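Local atomic coordinates of gamma-glutamylcyclotransferase (Homo sapiens, PDB entry 3CRY), a protein that catalyses the formation of 5-oxoproline from gamma-glutamyl dipeptides, works as a homodimer and may contribute to glutathione homeostasis. Residues L18-G23 with V110-Q115. The protein carries 1 engineered substitution. Sequence-based numbering, arbitrary orientation.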
# COMPACT_ATOMS: atom_id res chain seq x y z
N LEU A 18 14.20 -8.55 1.03
CA LEU A 18 14.18 -8.05 2.42
C LEU A 18 12.74 -7.71 2.80
O LEU A 18 12.00 -7.13 1.99
CB LEU A 18 15.06 -6.81 2.55
CG LEU A 18 16.54 -6.99 2.20
CD1 LEU A 18 17.25 -5.69 2.30
CD2 LEU A 18 17.20 -8.04 3.10
N TYR A 19 12.36 -8.08 4.02
CA TYR A 19 10.98 -7.95 4.52
C TYR A 19 11.02 -7.12 5.82
O TYR A 19 11.73 -7.47 6.74
CB TYR A 19 10.37 -9.35 4.76
CG TYR A 19 9.16 -9.33 5.68
CD1 TYR A 19 8.06 -8.49 5.41
CD2 TYR A 19 9.09 -10.15 6.80
CE1 TYR A 19 6.95 -8.45 6.28
CE2 TYR A 19 7.98 -10.14 7.65
CZ TYR A 19 6.92 -9.29 7.40
OH TYR A 19 5.83 -9.25 8.23
N PHE A 20 10.24 -6.03 5.87
CA PHE A 20 10.20 -5.15 7.04
C PHE A 20 8.98 -5.50 7.89
O PHE A 20 7.82 -5.32 7.46
CB PHE A 20 10.16 -3.67 6.60
CG PHE A 20 10.01 -2.68 7.74
CD1 PHE A 20 11.10 -2.37 8.56
CD2 PHE A 20 8.78 -2.02 7.97
CE1 PHE A 20 10.98 -1.44 9.63
CE2 PHE A 20 8.66 -1.08 9.01
CZ PHE A 20 9.77 -0.79 9.84
N ALA A 21 9.26 -6.06 9.07
CA ALA A 21 8.21 -6.43 10.05
C ALA A 21 8.06 -5.41 11.16
O ALA A 21 9.05 -4.98 11.72
CB ALA A 21 8.49 -7.79 10.65
N TYR A 22 6.81 -5.06 11.49
CA TYR A 22 6.54 -4.12 12.58
C TYR A 22 5.52 -4.62 13.64
O TYR A 22 5.23 -3.90 14.62
CB TYR A 22 6.08 -2.78 11.99
CG TYR A 22 4.87 -2.89 11.09
CD1 TYR A 22 3.56 -2.94 11.64
CD2 TYR A 22 5.01 -2.96 9.70
CE1 TYR A 22 2.45 -3.08 10.83
CE2 TYR A 22 3.87 -3.07 8.86
CZ TYR A 22 2.61 -3.14 9.44
OH TYR A 22 1.50 -3.26 8.64
N GLY A 23 4.97 -5.82 13.43
CA GLY A 23 3.94 -6.41 14.30
C GLY A 23 4.46 -7.69 14.93
O GLY A 23 5.60 -7.71 15.43
N VAL A 110 8.72 -0.21 0.85
CA VAL A 110 9.14 0.94 1.67
C VAL A 110 10.64 1.08 1.70
O VAL A 110 11.36 0.12 1.48
CB VAL A 110 8.60 0.85 3.13
CG1 VAL A 110 7.09 1.05 3.17
CG2 VAL A 110 9.02 -0.45 3.79
N LYS A 111 11.11 2.30 1.98
CA LYS A 111 12.53 2.53 2.16
C LYS A 111 12.73 2.89 3.63
O LYS A 111 12.08 3.79 4.16
CB LYS A 111 12.99 3.64 1.21
CG LYS A 111 13.09 3.13 -0.22
CD LYS A 111 13.20 4.25 -1.24
CE LYS A 111 13.40 3.67 -2.64
NZ LYS A 111 13.67 4.73 -3.67
N VAL A 112 13.60 2.13 4.28
CA VAL A 112 13.84 2.29 5.72
C VAL A 112 15.31 2.62 5.97
O VAL A 112 16.17 2.40 5.10
CB VAL A 112 13.39 1.03 6.52
CG1 VAL A 112 11.87 0.78 6.35
CG2 VAL A 112 14.20 -0.21 6.10
N ALA A 113 15.60 3.18 7.14
CA ALA A 113 16.95 3.63 7.48
C ALA A 113 17.49 2.81 8.65
O ALA A 113 16.82 2.65 9.66
CB ALA A 113 16.92 5.13 7.84
N THR A 114 18.70 2.29 8.49
CA THR A 114 19.36 1.55 9.56
C THR A 114 19.86 2.56 10.61
O THR A 114 19.83 3.77 10.39
CB THR A 114 20.54 0.72 9.03
OG1 THR A 114 21.57 1.62 8.59
CG2 THR A 114 20.12 -0.13 7.85
N GLN A 115 20.33 2.05 11.75
CA GLN A 115 20.88 2.91 12.79
C GLN A 115 22.25 3.52 12.38
O GLN A 115 22.82 4.31 13.12
CB GLN A 115 20.95 2.18 14.14
CG GLN A 115 19.56 1.91 14.73
CD GLN A 115 19.55 1.10 16.03
OE1 GLN A 115 19.13 1.60 17.07
NE2 GLN A 115 19.98 -0.15 15.95
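Phe20 and Val112 make the main contact, a CH-pi interaction in which methyl CG1 of the valine sits over one face of the phenyl ring, 4.0 Å from its centroid and 14° off the ring normal. The methyl is shifted slightly toward the rim, with its nearest ring atom Phe20 CD1 at 3.9 Å from Val112 CG1. Phe20 CB points toward strand 106-114, and with CG anti to the backbone N (chi1 176°) the ring presents this face to the methyl. A looser apolar contact lies at the root of the same side chain, where Phe20 CB is 4.4 Å from Val110 CG2. Val110 and Val112 point from the same side of their strand toward Phe20. The strands share no backbone pairing here: the nearest CA atoms, of Phe20 and Val110, are 8.2 Å apart. Backbone hydrogen bonds join both to strand 119-126, Phe20 through Arg123 and Val110 through Cys122; strand 16-21 also pairs with 77-87, so the five-stranded antiparallel sheet closes as a barrel, with the three side chains buried inside. Val112 also packs on Ala44 and Leu46 of strand 39-46. Tyr19 to Gly23 belong to the inferred substrate-binding segment, and Tyr19 touches Gln98, the engineered active-site position.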